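Local coordinates for DUF655 domain-containing protein (Archaeoglobus fulgidus, PDB 2I5H), which is of unknown function but belongs to a family of the helix-hairpin-helix clan, and so may bind nucleic acid, at residues A[55-60]-A[87-92]; A[136-141]-A[178-183]. All blocks are in the same frame, centred on the assembly; numbering follows the deposited sequence.

Contact 1 of 2, residues A[55-60]-A[87-92]; sequences LLEVSI and RRLRYE
E57 and L56 pair with R87 and R88, and L55 meets L89, at the edge of a five-stranded antiparallel sheet, where strand 55-60 meets the outermost strand 82-88. E57 and R87 form a hydrogen-bonded antiparallel pair. E57 N gives R87 O a bond of 3.0 Å, and the return bond from R87 N is weak. L56 and R88 are the adjoining non-hydrogen-bonded pair, and L89 N then bonds L55 O at 2.8 Å.

E57 and R87 leave the same face of the sheet and run side by side. CG of R87 sits between its own backbone N and carbonyl carbon (chi1 56°), and the chain is extended from there to NE. NH2 of R87 reaches E57 OE2 at 3.0 Å in a salt bridge; NE is a weaker second donor. The oxygen lies in the guanidinium plane, while the two flat groups are turned 72° apart. NH2 meets OE2 on the syn side, 35° out of the carboxylate plane. OE1 is bonded by H31 and Q46, so several donors hold this buried carboxylate.

L89 lies obliquely across E57, with CD2 3.9 Å from E57 CB. Its CD1 rests on the backbone of L56. L55 CB lies 4.0 Å from L89 CB. CD1 of L55 turns to the backbone of R90 and Y91. L56 brings CD2 to 3.8 Å from R88 CA. A water accepts bonds from L55 N and R88 NE and donates one of 2.9 Å to L89 O.

Contact 2 of 2, residues A[136-141]-A[178-183]; sequences LLPGVG and VSRIIY
P138 and L137 pack on S179 and R180 of helix 173-186. Loop 136-141, with the sequence LPGVG at 137-141, is consistent with the hairpin of a helix-hairpin-helix motif, as the family's clan suggests. It makes a type II beta turn from L137 to V140. G139 has a positive phi in this turn, and G141 follows as the N-cap of helix 142-154.

The proline ring lies against the helix backbone. Its CD is 3.7 Å from R180 CA, and its CB is 3.8 Å from S179 CB. L137 starts away from the helix, but its tip comes back: CD2 sits 3.7 Å from R180 CB, and the two side chains cross at about a right angle.

R180 carries the polar part. CG is anti to its backbone N (chi1 179°), and the chain then bends at chi2 (59°), which brings CD beside L136 O, 3.3 Å away. NH1 gives the same oxygen a weak hydrogen bond of 3.2 Å, well bent at 124°. CB of L136 stands over the centre of one guanidinium face, 4.0 Å above the plane. The stronger polar partner of R180 is E184, one turn on, which forms a salt bridge with NE. A water donates to P138 O and also bonds S179 OG, which has a further bond to K175 O.

L194 touches L136 and F195 touches R180, so the C-terminal tail adds to this contact. V178, I181 and I182 pack on helix 96-111, which puts helix 173-186 between that helix and loop 136-141, which leads into helix 142-154.

In the fold
Contacts 1 and 2 lie on opposite sides of the chain's centre, with centres about 23 Å apart and nearest atoms about 5 Å apart. They share no segment, and each is partly buried. Contact 1 belongs to the beta part and joins neighbouring strands by antiparallel backbone bonds, one of them weak, and a salt bridge, with exposed arginines beside buried leucines. Contact 2 belongs to the helical part; it joins a loop to a helix mainly by apolar packing, with one weak direct hydrogen bond. A water bridges the segments in both contacts. Helix 96-111 touches both: L55 and Y91 of contact 1, and V178, I181 and I182 of segment 178-183.

Contact 1 of 2, residues A[55-60]-A[87-92]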
ATOM      1  N   LEU A  55      -2.819  -7.754   1.060  1.00 13.96           N
ATOM      2  CA  LEU A  55      -4.231  -7.627   0.704  1.00 13.94           C
ATOM      3  C   LEU A  55      -4.997  -8.744   1.397  1.00 14.09           C
ATOM      4  O   LEU A  55      -4.655  -9.926   1.260  1.00 13.38           O
ATOM      5  CB  LEU A  55      -4.435  -7.745  -0.807  1.00 12.55           C
ATOM      6  CG  LEU A  55      -3.704  -6.730  -1.689  1.00 15.11           C
ATOM      7  CD1 LEU A  55      -4.081  -6.993  -3.150  1.00 15.30           C
ATOM      8  CD2 LEU A  55      -4.085  -5.311  -1.300  1.00 17.19           C
ATOM      9  N   LEU A  56      -6.043  -8.370   2.127  1.00 13.72           N
ATOM     10  CA  LEU A  56      -6.836  -9.342   2.864  1.00 13.06           C
ATOM     11  C   LEU A  56      -8.332  -9.135   2.715  1.00 11.77           C
ATOM     12  O   LEU A  56      -8.809  -8.017   2.514  1.00 13.45           O
ATOM     13  CB  LEU A  56      -6.501  -9.254   4.368  1.00 14.09           C
ATOM     14  CG  LEU A  56      -5.056  -9.486   4.827  1.00 14.06           C
ATOM     15  CD1 LEU A  56      -4.878  -9.055   6.285  1.00 14.32           C
ATOM     16  CD2 LEU A  56      -4.712 -10.947   4.664  1.00 12.55           C
ATOM     17  N   GLU A  57      -9.071 -10.233   2.811  1.00 12.26           N
ATOM     18  CA  GLU A  57     -10.517 -10.161   2.788  1.00 12.16           C
ATOM     19  C   GLU A  57     -10.878 -10.586   4.212  1.00 13.37           C
ATOM     20  O   GLU A  57     -10.373 -11.597   4.710  1.00 12.47           O
ATOM     21  CB  GLU A  57     -11.100 -11.135   1.768  1.00 14.59           C
ATOM     22  CG  GLU A  57     -12.606 -11.063   1.668  1.00 19.52           C
ATOM     23  CD  GLU A  57     -13.119 -11.525   0.314  1.00 22.37           C
ATOM     24  OE1 GLU A  57     -12.872 -10.831  -0.700  1.00 23.58           O
ATOM     25  OE2 GLU A  57     -13.763 -12.584   0.268  1.00 19.94           O
ATOM     26  N   VAL A  58     -11.712  -9.792   4.873  1.00 10.36           N
ATOM     27  CA  VAL A  58     -12.114 -10.075   6.250  1.00 12.38           C
ATOM     28  C   VAL A  58     -13.614  -9.927   6.422  1.00 11.16           C
ATOM     29  O   VAL A  58     -14.257  -9.185   5.686  1.00 11.72           O
ATOM     30  CB  VAL A  58     -11.449  -9.080   7.229  1.00 11.38           C
ATOM     31  CG1 VAL A  58      -9.949  -9.055   7.015  1.00 11.88           C
ATOM     32  CG2 VAL A  58     -12.025  -7.683   7.012  1.00 14.01           C
ATOM     33  N   SER A  59     -14.180 -10.630   7.400  1.00 12.20           N
ATOM     34  CA  SER A  59     -15.596 -10.468   7.677  1.00 12.86           C
ATOM     35  C   SER A  59     -15.683  -9.306   8.677  1.00 12.96           C
ATOM     36  O   SER A  59     -14.726  -9.023   9.407  1.00 11.51           O
ATOM     37  CB  SER A  59     -16.199 -11.746   8.269  1.00 14.38           C
ATOM     38  OG  SER A  59     -15.390 -12.266   9.307  1.00 15.01           O
ATOM     39  N   ILE A  60     -16.821  -8.628   8.690  1.00 11.68           N
ATOM     40  CA  ILE A  60     -17.021  -7.483   9.573  1.00 12.39           C
ATOM     41  C   ILE A  60     -18.105  -7.814  10.598  1.00 12.89           C
ATOM     42  O   ILE A  60     -19.069  -8.501  10.283  1.00 14.96           O
ATOM     43  CB  ILE A  60     -17.430  -6.231   8.739  1.00 11.79           C
ATOM     44  CG1 ILE A  60     -16.296  -5.854   7.772  1.00 10.97           C
ATOM     45  CG2 ILE A  60     -17.758  -5.055   9.653  1.00 10.06           C
ATOM     46  CD1 ILE A  60     -14.974  -5.512   8.440  1.00 10.52           C
ATOM     47  N   ARG A  87      -9.044 -14.611   4.120  1.00 15.21           N
ATOM     48  CA  ARG A  87      -7.979 -15.088   3.250  1.00 16.49           C
ATOM     49  C   ARG A  87      -7.177 -13.950   2.653  1.00 16.25           C
ATOM     50  O   ARG A  87      -7.665 -12.825   2.518  1.00 15.66           O
ATOM     51  CB  ARG A  87      -8.588 -15.893   2.104  1.00 19.58           C
ATOM     52  CG  ARG A  87      -9.627 -15.104   1.310  1.00 21.15           C
ATOM     53  CD  ARG A  87     -10.392 -15.968   0.294  1.00 28.15           C
ATOM     54  NE  ARG A  87     -11.611 -15.296  -0.167  1.00 30.03           N
ATOM     55  CZ  ARG A  87     -12.438 -15.780  -1.093  1.00 35.31           C
ATOM     56  NH1 ARG A  87     -12.191 -16.949  -1.675  1.00 31.18           N
ATOM     57  NH2 ARG A  87     -13.520 -15.091  -1.443  1.00 35.74           N
ATOM     58  N   ARG A  88      -5.935 -14.255   2.301  1.00 15.06           N
ATOM     59  CA  ARG A  88      -5.070 -13.285   1.672  1.00 14.07           C
ATOM     60  C   ARG A  88      -5.496 -13.239   0.202  1.00 14.22           C
ATOM     61  O   ARG A  88      -5.893 -14.257  -0.371  1.00 13.75           O
ATOM     62  CB  ARG A  88      -3.608 -13.716   1.796  1.00 17.34           C
ATOM     63  CG  ARG A  88      -2.650 -12.724   1.184  1.00 19.76           C
ATOM     64  CD  ARG A  88      -1.218 -13.008   1.592  1.00 21.90           C
ATOM     65  NE  ARG A  88      -0.305 -12.083   0.934  1.00 24.02           N
ATOM     66  CZ  ARG A  88       0.987 -11.978   1.212  1.00 24.81           C
ATOM     67  NH1 ARG A  88       1.536 -12.743   2.148  1.00 24.99           N
ATOM     68  NH2 ARG A  88       1.729 -11.102   0.550  1.00 25.92           N
ATOM     69  N   LEU A  89      -5.398 -12.062  -0.403  1.00 14.19           N
ATOM     70  CA  LEU A  89      -5.829 -11.873  -1.786  1.00 13.88           C
ATOM     71  C   LEU A  89      -4.720 -11.504  -2.754  1.00 13.52           C
ATOM     72  O   LEU A  89      -3.709 -10.944  -2.362  1.00 14.20           O
ATOM     73  CB  LEU A  89      -6.874 -10.755  -1.841  1.00 14.08           C
ATOM     74  CG  LEU A  89      -8.089 -10.854  -0.913  1.00 14.50           C
ATOM     75  CD1 LEU A  89      -8.883  -9.552  -0.975  1.00 16.33           C
ATOM     76  CD2 LEU A  89      -8.949 -12.036  -1.320  1.00 15.09           C
ATOM     77  N   ARG A  90      -4.936 -11.826  -4.030  1.00 14.67           N
ATOM     78  CA  ARG A  90      -4.014 -11.447  -5.091  1.00 13.21           C
ATOM     79  C   ARG A  90      -4.645 -10.154  -5.605  1.00 15.42           C
ATOM     80  O   ARG A  90      -5.798  -9.853  -5.295  1.00 13.19           O
ATOM     81  CB  ARG A  90      -4.015 -12.464  -6.236  1.00 14.82           C
ATOM     82  CG  ARG A  90      -3.571 -13.853  -5.855  1.00 14.12           C
ATOM     83  CD  ARG A  90      -3.947 -14.851  -6.956  1.00 13.00           C
ATOM     84  NE  ARG A  90      -5.390 -14.900  -7.161  1.00 15.83           N
ATOM     85  CZ  ARG A  90      -6.010 -15.723  -8.002  1.00 19.11           C
ATOM     86  NH1 ARG A  90      -5.309 -16.582  -8.734  1.00 15.98           N
ATOM     87  NH2 ARG A  90      -7.335 -15.693  -8.102  1.00 17.73           N
ATOM     88  N   TYR A  91      -3.907  -9.388  -6.395  1.00 14.81           N
ATOM     89  CA  TYR A  91      -4.467  -8.153  -6.919  1.00 17.64           C
ATOM     90  C   TYR A  91      -5.764  -8.402  -7.697  1.00 18.20           C
ATOM     91  O   TYR A  91      -6.709  -7.618  -7.609  1.00 17.14           O
ATOM     92  CB  TYR A  91      -3.462  -7.461  -7.834  1.00 16.77           C
ATOM     93  CG  TYR A  91      -3.993  -6.163  -8.387  1.00 19.91           C
ATOM     94  CD1 TYR A  91      -3.980  -5.000  -7.620  1.00 18.46           C
ATOM     95  CD2 TYR A  91      -4.533  -6.102  -9.670  1.00 18.00           C
ATOM     96  CE1 TYR A  91      -4.491  -3.801  -8.121  1.00 20.66           C
ATOM     97  CE2 TYR A  91      -5.043  -4.917 -10.180  1.00 19.21           C
ATOM     98  CZ  TYR A  91      -5.020  -3.771  -9.407  1.00 19.13           C
ATOM     99  OH  TYR A  91      -5.513  -2.589  -9.918  1.00 20.81           O
ATOM    100  N   GLU A  92      -5.811  -9.498  -8.449  1.00 19.22           N
ATOM    101  CA  GLU A  92      -6.987  -9.815  -9.263  1.00 19.15           C
ATOM    102  C   GLU A  92      -8.241 -10.122  -8.458  1.00 19.08           C
ATOM    103  O   GLU A  92      -9.353 -10.013  -8.969  1.00 18.23           O
ATOM    104  CB  GLU A  92      -6.691 -10.999 -10.188  1.00 20.02           C
ATOM    105  CG  GLU A  92      -6.428 -12.314  -9.460  1.00 22.58           C
ATOM    106  CD  GLU A  92      -5.906 -13.395 -10.380  1.00 25.51           C
ATOM    107  OE1 GLU A  92      -6.712 -14.207 -10.888  1.00 28.84           O
ATOM    108  OE2 GLU A  92      -4.681 -13.424 -10.601  1.00 24.20           O
TER
HETATM  109  O   HOH W   1      -1.673  -9.933  -0.589  1.00 20.84           O

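Contact 2 of 2, residues A[136-141]-A[178-183]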
ATOM      1  N   LEU A 136      14.441   0.983  -9.197  1.00 36.67           N
ATOM      2  CA  LEU A 136      13.361   0.017  -9.009  1.00 36.58           C
ATOM      3  C   LEU A 136      12.036   0.773  -8.980  1.00 36.26           C
ATOM      4  O   LEU A 136      10.977   0.211  -9.263  1.00 36.62           O
ATOM      5  CB  LEU A 136      13.546  -0.754  -7.699  1.00 35.53           C
ATOM      6  CG  LEU A 136      14.732  -1.720  -7.638  1.00 36.02           C
ATOM      7  CD1 LEU A 136      14.849  -2.301  -6.239  1.00 37.02           C
ATOM      8  CD2 LEU A 136      14.548  -2.824  -8.669  1.00 35.91           C
ATOM      9  N   LEU A 137      12.109   2.055  -8.639  1.00 35.90           N
ATOM     10  CA  LEU A 137      10.922   2.898  -8.577  1.00 36.54           C
ATOM     11  C   LEU A 137      10.437   3.267  -9.973  1.00 37.51           C
ATOM     12  O   LEU A 137      11.154   3.911 -10.740  1.00 36.82           O
ATOM     13  CB  LEU A 137      11.223   4.173  -7.791  1.00 35.00           C
ATOM     14  CG  LEU A 137      11.725   3.975  -6.361  1.00 35.46           C
ATOM     15  CD1 LEU A 137      12.010   5.328  -5.736  1.00 35.66           C
ATOM     16  CD2 LEU A 137      10.687   3.210  -5.548  1.00 35.85           C
ATOM     17  N   PRO A 138       9.210   2.853 -10.324  1.00 37.92           N
ATOM     18  CA  PRO A 138       8.644   3.156 -11.641  1.00 38.44           C
ATOM     19  C   PRO A 138       8.655   4.665 -11.879  1.00 39.51           C
ATOM     20  O   PRO A 138       8.085   5.426 -11.097  1.00 39.35           O
ATOM     21  CB  PRO A 138       7.227   2.595 -11.543  1.00 38.29           C
ATOM     22  CG  PRO A 138       7.392   1.436 -10.607  1.00 37.57           C
ATOM     23  CD  PRO A 138       8.283   2.024  -9.533  1.00 37.98           C
ATOM     24  N   GLY A 139       9.310   5.092 -12.952  1.00 40.61           N
ATOM     25  CA  GLY A 139       9.378   6.511 -13.251  1.00 41.67           C
ATOM     26  C   GLY A 139      10.689   7.137 -12.810  1.00 42.74           C
ATOM     27  O   GLY A 139      10.821   8.362 -12.767  1.00 43.77           O
ATOM     28  N   VAL A 140      11.660   6.295 -12.473  1.00 42.56           N
ATOM     29  CA  VAL A 140      12.973   6.766 -12.045  1.00 41.75           C
ATOM     30  C   VAL A 140      14.059   5.991 -12.777  1.00 41.94           C
ATOM     31  O   VAL A 140      14.333   4.833 -12.459  1.00 42.47           O
ATOM     32  CB  VAL A 140      13.171   6.592 -10.527  1.00 41.25           C
ATOM     33  CG1 VAL A 140      14.594   6.973 -10.141  1.00 41.46           C
ATOM     34  CG2 VAL A 140      12.176   7.454  -9.775  1.00 40.83           C
ATOM     35  N   GLY A 141      14.673   6.637 -13.764  1.00 41.89           N
ATOM     36  CA  GLY A 141      15.722   5.993 -14.531  1.00 42.00           C
ATOM     37  C   GLY A 141      17.107   6.489 -14.168  1.00 40.85           C
ATOM     38  O   GLY A 141      17.286   7.183 -13.168  1.00 41.38           O
ATOM     39  N   VAL A 178       4.133   4.738  -4.269  1.00 26.69           N
ATOM     40  CA  VAL A 178       2.870   4.041  -4.512  1.00 25.62           C
ATOM     41  C   VAL A 178       2.984   3.148  -5.742  1.00 25.33           C
ATOM     42  O   VAL A 178       2.511   2.010  -5.735  1.00 24.72           O
ATOM     43  CB  VAL A 178       1.704   5.039  -4.715  1.00 24.60           C
ATOM     44  CG1 VAL A 178       0.443   4.292  -5.120  1.00 24.70           C
ATOM     45  CG2 VAL A 178       1.464   5.816  -3.431  1.00 24.94           C
ATOM     46  N   SER A 179       3.614   3.668  -6.794  1.00 25.25           N
ATOM     47  CA  SER A 179       3.797   2.911  -8.027  1.00 25.45           C
ATOM     48  C   SER A 179       4.593   1.638  -7.788  1.00 23.98           C
ATOM     49  O   SER A 179       4.267   0.588  -8.338  1.00 24.19           O
ATOM     50  CB  SER A 179       4.519   3.758  -9.083  1.00 27.08           C
ATOM     51  OG  SER A 179       3.668   4.753  -9.614  1.00 29.81           O
ATOM     52  N   ARG A 180       5.642   1.731  -6.974  1.00 23.48           N
ATOM     53  CA  ARG A 180       6.464   0.563  -6.681  1.00 23.42           C
ATOM     54  C   ARG A 180       5.687  -0.457  -5.857  1.00 23.85           C
ATOM     55  O   ARG A 180       5.710  -1.649  -6.155  1.00 24.00           O
ATOM     56  CB  ARG A 180       7.745   0.964  -5.939  1.00 23.36           C
ATOM     57  CG  ARG A 180       8.646  -0.219  -5.578  1.00 24.66           C
ATOM     58  CD  ARG A 180       9.083  -0.997  -6.818  1.00 23.82           C
ATOM     59  NE  ARG A 180       9.741  -2.255  -6.473  1.00 25.77           N
ATOM     60  CZ  ARG A 180      10.255  -3.101  -7.361  1.00 24.34           C
ATOM     61  NH1 ARG A 180      10.195  -2.828  -8.655  1.00 26.92           N
ATOM     62  NH2 ARG A 180      10.819  -4.230  -6.955  1.00 26.83           N
ATOM     63  N   ILE A 181       4.992   0.009  -4.826  1.00 21.90           N
ATOM     64  CA  ILE A 181       4.214  -0.900  -3.988  1.00 23.18           C
ATOM     65  C   ILE A 181       3.177  -1.652  -4.821  1.00 22.79           C
ATOM     66  O   ILE A 181       3.055  -2.873  -4.728  1.00 22.47           O
ATOM     67  CB  ILE A 181       3.521  -0.136  -2.839  1.00 24.12           C
ATOM     68  CG1 ILE A 181       4.588   0.423  -1.891  1.00 22.61           C
ATOM     69  CG2 ILE A 181       2.568  -1.063  -2.088  1.00 23.05           C
ATOM     70  CD1 ILE A 181       4.046   1.341  -0.811  1.00 24.87           C
ATOM     71  N   ILE A 182       2.436  -0.926  -5.647  1.00 22.17           N
ATOM     72  CA  ILE A 182       1.436  -1.561  -6.490  1.00 25.00           C
ATOM     73  C   ILE A 182       2.105  -2.560  -7.430  1.00 24.42           C
ATOM     74  O   ILE A 182       1.574  -3.641  -7.678  1.00 24.48           O
ATOM     75  CB  ILE A 182       0.648  -0.506  -7.293  1.00 26.06           C
ATOM     76  CG1 ILE A 182      -0.303   0.235  -6.346  1.00 29.15           C
ATOM     77  CG2 ILE A 182      -0.112  -1.163  -8.434  1.00 30.19           C
ATOM     78  CD1 ILE A 182      -1.135   1.308  -6.999  1.00 30.35           C
ATOM     79  N   TYR A 183       3.283  -2.208  -7.939  1.00 24.33           N
ATOM     80  CA  TYR A 183       3.996  -3.107  -8.839  1.00 25.25           C
ATOM     81  C   TYR A 183       4.316  -4.424  -8.134  1.00 24.64           C
ATOM     82  O   TYR A 183       4.120  -5.501  -8.693  1.00 26.94           O
ATOM     83  CB  TYR A 183       5.299  -2.469  -9.327  1.00 27.17           C
ATOM     84  CG  TYR A 183       6.083  -3.379 -10.245  1.00 28.63           C
ATOM     85  CD1 TYR A 183       5.705  -3.552 -11.575  1.00 31.23           C
ATOM     86  CD2 TYR A 183       7.172  -4.106  -9.770  1.00 30.13           C
ATOM     87  CE1 TYR A 183       6.395  -4.431 -12.412  1.00 33.37           C
ATOM     88  CE2 TYR A 183       7.868  -4.987 -10.598  1.00 32.38           C
ATOM     89  CZ  TYR A 183       7.474  -5.144 -11.914  1.00 32.29           C
ATOM     90  OH  TYR A 183       8.160  -6.013 -12.733  1.00 37.08           O
TER
HETATM   91  O   HOH W   2       5.506   6.884 -10.617  1.00 45.39           O